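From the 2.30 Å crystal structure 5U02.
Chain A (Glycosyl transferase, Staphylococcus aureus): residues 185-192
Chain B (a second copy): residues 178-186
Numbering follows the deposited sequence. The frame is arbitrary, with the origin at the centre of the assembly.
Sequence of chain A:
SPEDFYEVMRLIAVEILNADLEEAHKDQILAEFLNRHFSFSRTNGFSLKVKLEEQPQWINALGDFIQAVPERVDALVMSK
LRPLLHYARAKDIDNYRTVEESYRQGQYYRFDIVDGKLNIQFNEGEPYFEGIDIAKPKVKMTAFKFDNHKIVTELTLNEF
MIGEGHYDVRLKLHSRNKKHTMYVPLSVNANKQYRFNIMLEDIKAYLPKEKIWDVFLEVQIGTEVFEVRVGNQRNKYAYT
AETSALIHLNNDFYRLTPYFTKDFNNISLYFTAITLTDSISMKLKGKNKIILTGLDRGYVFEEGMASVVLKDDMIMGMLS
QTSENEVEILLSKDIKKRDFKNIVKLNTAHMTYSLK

Chain A, residues 185-192: PLSVNANK
Chain B, residues 178-186: KKHTMYVPL

Short strands around A:Asn189 and A:Ala190 and around B:Thr181 to B:Val184, from two copies of the protein, run antiparallel (169° between directions, axes 4.8 Å apart at closest), and the stretches bury 449 Å² between them. A:Asn191, the residue with the most area covered, 78 Å², turns the chain at phi/psi 53/-126; its N makes a weak bond to B:Thr181 O (3.3 Å), and its m side chain reaches the 179-181 backbone. B:Tyr183 (58 Å²; phi/psi -123/127) and A:Asn189 (53 Å²; -138/140) form the one hydrogen-bonded pair, CA atoms 5.5 Å apart. Both are buried, so backbone bonds and a water satisfy polar groups there: B:Tyr183 N donates to A:Asn189 O at 2.9 Å, A:Asn189 N weakly to B:Tyr183 O at 3.4 Å, and the water to A:Asn189 OD1 and B:Tyr183 O, 2.8 Å each. A:Asn189 (chi1 70°, p; chi2 -80°) thus joins the bridge through OD1, also 3.4 Å from CB of B:Tyr183 (m, chi2 -82°), while its ND2 donates to A:Asn191 O at 3.0 Å, tying the side chain to its own loop. A:Ala190 CA approaches B:Thr181 O at 3.1 Å, a CA-H...O contact; its side chain, merely a CB, meets B:Met182 CG at 4.2 Å. At the other end B:Pro185, lacking an amide hydrogen, packs CD 3.2 Å from A:Ser187 O.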

ATOM      1  N   PRO A 185       0.786   6.978   0.136  1.00 26.29           N
ATOM      2  CA  PRO A 185       0.826   5.764  -0.687  1.00 24.43           C
ATOM      3  C   PRO A 185       0.190   5.979  -2.054  1.00 20.88           C
ATOM      4  O   PRO A 185      -0.630   6.872  -2.268  1.00 22.26           O
ATOM      5  CB  PRO A 185       0.023   4.747   0.132  1.00 24.01           C
ATOM      6  CG  PRO A 185      -0.773   5.565   1.100  1.00 24.75           C
ATOM      7  CD  PRO A 185       0.018   6.794   1.375  1.00 24.40           C
ATOM      8  N   LEU A 186       0.586   5.123  -2.987  1.00 28.75           N
ATOM      9  CA  LEU A 186       0.000   5.120  -4.320  1.00 29.45           C
ATOM     10  C   LEU A 186      -1.471   4.719  -4.259  1.00 27.04           C
ATOM     11  O   LEU A 186      -1.834   3.762  -3.573  1.00 28.66           O
ATOM     12  CB  LEU A 186       0.777   4.156  -5.215  1.00 26.57           C
ATOM     13  CG  LEU A 186       0.367   4.007  -6.677  1.00 23.71           C
ATOM     14  CD1 LEU A 186       0.557   5.305  -7.422  1.00 21.49           C
ATOM     15  CD2 LEU A 186       1.168   2.892  -7.323  1.00 23.45           C
ATOM     16  N   SER A 187      -2.322   5.454  -4.978  1.00 24.01           N
ATOM     17  CA  SER A 187      -3.751   5.149  -4.999  1.00 21.84           C
ATOM     18  C   SER A 187      -4.114   4.194  -6.127  1.00 25.06           C
ATOM     19  O   SER A 187      -4.945   3.302  -5.937  1.00 29.12           O
ATOM     20  CB  SER A 187      -4.568   6.434  -5.139  1.00 24.08           C
ATOM     21  OG  SER A 187      -4.388   7.278  -4.011  1.00 33.03           O
ATOM     22  N   VAL A 188      -3.498   4.368  -7.295  1.00 25.84           N
ATOM     23  CA  VAL A 188      -3.708   3.518  -8.461  1.00 22.56           C
ATOM     24  C   VAL A 188      -2.624   3.872  -9.468  1.00 22.58           C
ATOM     25  O   VAL A 188      -2.125   5.002  -9.482  1.00 25.77           O
ATOM     26  CB  VAL A 188      -5.117   3.717  -9.061  1.00 28.45           C
ATOM     27  CG1 VAL A 188      -5.257   5.118  -9.663  1.00 30.74           C
ATOM     28  CG2 VAL A 188      -5.425   2.657 -10.106  1.00 34.69           C
ATOM     29  N   ASN A 189      -2.238   2.923 -10.318  1.00 24.10           N
ATOM     30  CA  ASN A 189      -1.350   3.270 -11.413  1.00 24.45           C
ATOM     31  C   ASN A 189      -1.797   2.569 -12.685  1.00 30.38           C
ATOM     32  O   ASN A 189      -2.247   1.421 -12.654  1.00 25.69           O
ATOM     33  CB  ASN A 189       0.126   2.959 -11.091  1.00 26.91           C
ATOM     34  CG  ASN A 189       0.427   1.484 -11.030  1.00 30.42           C
ATOM     35  OD1 ASN A 189       0.162   0.826 -10.023  1.00 32.90           O
ATOM     36  ND2 ASN A 189       1.031   0.960 -12.093  1.00 31.51           N
ATOM     37  N   ALA A 190      -1.716   3.303 -13.792  1.00 24.80           N
ATOM     38  CA  ALA A 190      -2.012   2.799 -15.125  1.00 25.87           C
ATOM     39  C   ALA A 190      -0.713   2.852 -15.918  1.00 30.08           C
ATOM     40  O   ALA A 190      -0.255   3.939 -16.292  1.00 26.78           O
ATOM     41  CB  ALA A 190      -3.111   3.619 -15.792  1.00 25.58           C
ATOM     42  N   ASN A 191      -0.126   1.683 -16.162  1.00 29.08           N
ATOM     43  CA  ASN A 191       1.224   1.565 -16.725  1.00 33.29           C
ATOM     44  C   ASN A 191       2.142   2.411 -15.836  1.00 34.72           C
ATOM     45  O   ASN A 191       2.139   2.226 -14.611  1.00 32.95           O
ATOM     46  CB  ASN A 191       1.194   1.931 -18.201  1.00 32.23           C
ATOM     47  CG  ASN A 191       0.423   0.914 -19.037  1.00 36.38           C
ATOM     48  OD1 ASN A 191       0.988  -0.072 -19.506  1.00 36.78           O
ATOM     49  ND2 ASN A 191      -0.872   1.155 -19.226  1.00 34.22           N
ATOM     50  N   LYS A 192       2.912   3.349 -16.387  1.00 35.97           N
ATOM     51  CA  LYS A 192       3.814   4.170 -15.587  1.00 36.78           C
ATOM     52  C   LYS A 192       3.212   5.532 -15.248  1.00 36.01           C
ATOM     53  O   LYS A 192       3.945   6.504 -15.040  1.00 32.26           O
ATOM     54  CB  LYS A 192       5.155   4.336 -16.299  1.00 39.52           C
ATOM     55  CG  LYS A 192       6.034   3.089 -16.292  1.00 41.83           C
ATOM     56  CD  LYS A 192       7.285   3.330 -17.123  1.00 47.00           C
ATOM     57  CE  LYS A 192       8.236   2.147 -17.097  1.00 53.95           C
ATOM     58  NZ  LYS A 192       8.846   1.965 -15.754  1.00 57.85           N
TER
ATOM     59  N   LYS B 178      -3.311  -6.496 -24.262  1.00 29.10           N
ATOM     60  CA  LYS B 178      -2.147  -6.420 -23.383  1.00 34.44           C
ATOM     61  C   LYS B 178      -1.464  -5.053 -23.390  1.00 38.67           C
ATOM     62  O   LYS B 178      -0.405  -4.898 -22.771  1.00 39.99           O
ATOM     63  CB  LYS B 178      -1.112  -7.505 -23.723  1.00 34.80           C
ATOM     64  CG  LYS B 178      -1.699  -8.871 -24.029  1.00 35.97           C
ATOM     65  CD  LYS B 178      -2.044  -9.617 -22.755  1.00 34.83           C
ATOM     66  CE  LYS B 178      -3.137 -10.646 -22.997  1.00 35.97           C
ATOM     67  NZ  LYS B 178      -3.607 -11.243 -21.720  1.00 34.93           N
ATOM     68  N   LYS B 179      -2.039  -4.044 -24.054  1.00 37.99           N
ATOM     69  CA  LYS B 179      -1.326  -2.777 -24.205  1.00 40.15           C
ATOM     70  C   LYS B 179      -1.403  -1.915 -22.950  1.00 40.96           C
ATOM     71  O   LYS B 179      -0.433  -1.231 -22.605  1.00 43.22           O
ATOM     72  CB  LYS B 179      -1.858  -2.002 -25.414  1.00 42.35           C
ATOM     73  CG  LYS B 179      -1.579  -2.674 -26.755  1.00 46.16           C
ATOM     74  CD  LYS B 179      -1.156  -1.664 -27.808  1.00 51.16           C
ATOM     75  CE  LYS B 179      -0.728  -2.350 -29.103  1.00 55.32           C
ATOM     76  NZ  LYS B 179      -1.903  -2.801 -29.899  1.00 55.71           N
ATOM     77  N   HIS B 180      -2.533  -1.924 -22.258  1.00 37.00           N
ATOM     78  CA  HIS B 180      -2.723  -1.037 -21.124  1.00 32.95           C
ATOM     79  C   HIS B 180      -3.084  -1.830 -19.875  1.00 35.27           C
ATOM     80  O   HIS B 180      -3.598  -2.953 -19.942  1.00 36.13           O
ATOM     81  CB  HIS B 180      -3.784   0.020 -21.424  1.00 29.42           C
ATOM     82  CG  HIS B 180      -3.479   0.846 -22.637  1.00 30.00           C
ATOM     83  ND1 HIS B 180      -3.969   0.539 -23.889  1.00 30.51           N
ATOM     84  CD2 HIS B 180      -2.716   1.955 -22.790  1.00 29.02           C
ATOM     85  CE1 HIS B 180      -3.525   1.429 -24.759  1.00 32.43           C
ATOM     86  NE2 HIS B 180      -2.762   2.299 -24.119  1.00 34.35           N
ATOM     87  N   THR B 181      -2.815  -1.211 -18.730  1.00 37.81           N
ATOM     88  CA  THR B 181      -2.786  -1.928 -17.470  1.00 39.15           C
ATOM     89  C   THR B 181      -3.256  -0.995 -16.362  1.00 35.96           C
ATOM     90  O   THR B 181      -3.052   0.218 -16.430  1.00 41.33           O
ATOM     91  CB  THR B 181      -1.366  -2.468 -17.231  1.00 43.69           C
ATOM     92  OG1 THR B 181      -1.419  -3.827 -16.778  1.00 50.76           O
ATOM     93  CG2 THR B 181      -0.597  -1.607 -16.244  1.00 43.66           C
ATOM     94  N   MET B 182      -3.927  -1.564 -15.366  1.00 27.92           N
ATOM     95  CA  MET B 182      -4.288  -0.837 -14.158  1.00 28.05           C
ATOM     96  C   MET B 182      -4.013  -1.737 -12.968  1.00 23.82           C
ATOM     97  O   MET B 182      -4.301  -2.934 -13.016  1.00 30.72           O
ATOM     98  CB  MET B 182      -5.763  -0.398 -14.148  1.00 29.69           C
ATOM     99  CG  MET B 182      -6.116   0.698 -15.152  1.00 30.56           C
ATOM    100  SD  MET B 182      -7.771   1.371 -14.869  1.00 27.94           S
ATOM    101  CE  MET B 182      -8.621   0.830 -16.346  1.00 28.08           C
ATOM    102  N   TYR B 183      -3.443  -1.163 -11.912  1.00 21.80           N
ATOM    103  CA  TYR B 183      -3.148  -1.887 -10.682  1.00 22.51           C
ATOM    104  C   TYR B 183      -3.838  -1.192  -9.520  1.00 24.76           C
ATOM    105  O   TYR B 183      -3.672   0.017  -9.331  1.00 30.31           O
ATOM    106  CB  TYR B 183      -1.640  -1.970 -10.432  1.00 23.12           C
ATOM    107  CG  TYR B 183      -0.902  -2.832 -11.431  1.00 30.76           C
ATOM    108  CD1 TYR B 183      -0.864  -4.218 -11.291  1.00 32.21           C
ATOM    109  CD2 TYR B 183      -0.246  -2.265 -12.513  1.00 31.55           C
ATOM    110  CE1 TYR B 183      -0.188  -5.010 -12.203  1.00 33.30           C
ATOM    111  CE2 TYR B 183       0.434  -3.046 -13.427  1.00 31.69           C
ATOM    112  CZ  TYR B 183       0.457  -4.417 -13.273  1.00 37.97           C
ATOM    113  OH  TYR B 183       1.133  -5.188 -14.193  1.00 42.16           O
ATOM    114  N   VAL B 184      -4.605  -1.955  -8.753  1.00 21.02           N
ATOM    115  CA  VAL B 184      -5.365  -1.454  -7.612  1.00 23.39           C
ATOM    116  C   VAL B 184      -4.752  -2.035  -6.343  1.00 26.54           C
ATOM    117  O   VAL B 184      -4.648  -3.262  -6.219  1.00 27.44           O
ATOM    118  CB  VAL B 184      -6.852  -1.822  -7.715  1.00 23.37           C
ATOM    119  CG1 VAL B 184      -7.622  -1.185  -6.571  1.00 19.40           C
ATOM    120  CG2 VAL B 184      -7.414  -1.396  -9.055  1.00 27.23           C
ATOM    121  N   PRO B 185      -4.343  -1.209  -5.385  1.00 26.29           N
ATOM    122  CA  PRO B 185      -3.769  -1.736  -4.142  1.00 24.43           C
ATOM    123  C   PRO B 185      -4.807  -2.458  -3.293  1.00 20.88           C
ATOM    124  O   PRO B 185      -6.015  -2.241  -3.401  1.00 22.26           O
ATOM    125  CB  PRO B 185      -3.256  -0.484  -3.423  1.00 24.01           C
ATOM    126  CG  PRO B 185      -3.966   0.661  -4.077  1.00 24.75           C
ATOM    127  CD  PRO B 185      -4.238   0.253  -5.480  1.00 24.40           C
ATOM    128  N   LEU B 186      -4.304  -3.330  -2.429  1.00 28.75           N
ATOM    129  CA  LEU B 186      -5.147  -4.027  -1.470  1.00 29.45           C
ATOM    130  C   LEU B 186      -5.751  -3.045  -0.470  1.00 27.04           C
ATOM    131  O   LEU B 186      -5.057  -2.170   0.050  1.00 28.66           O
ATOM    132  CB  LEU B 186      -4.320  -5.086  -0.742  1.00 26.57           C
ATOM    133  CG  LEU B 186      -4.999  -5.975   0.297  1.00 23.71           C
ATOM    134  CD1 LEU B 186      -6.060  -6.834  -0.347  1.00 21.49           C
ATOM    135  CD2 LEU B 186      -3.961  -6.833   0.995  1.00 23.45           C
TER
HETATM  136  O   HOH W   1      -1.476   0.929  -7.781  1.00 30.08           O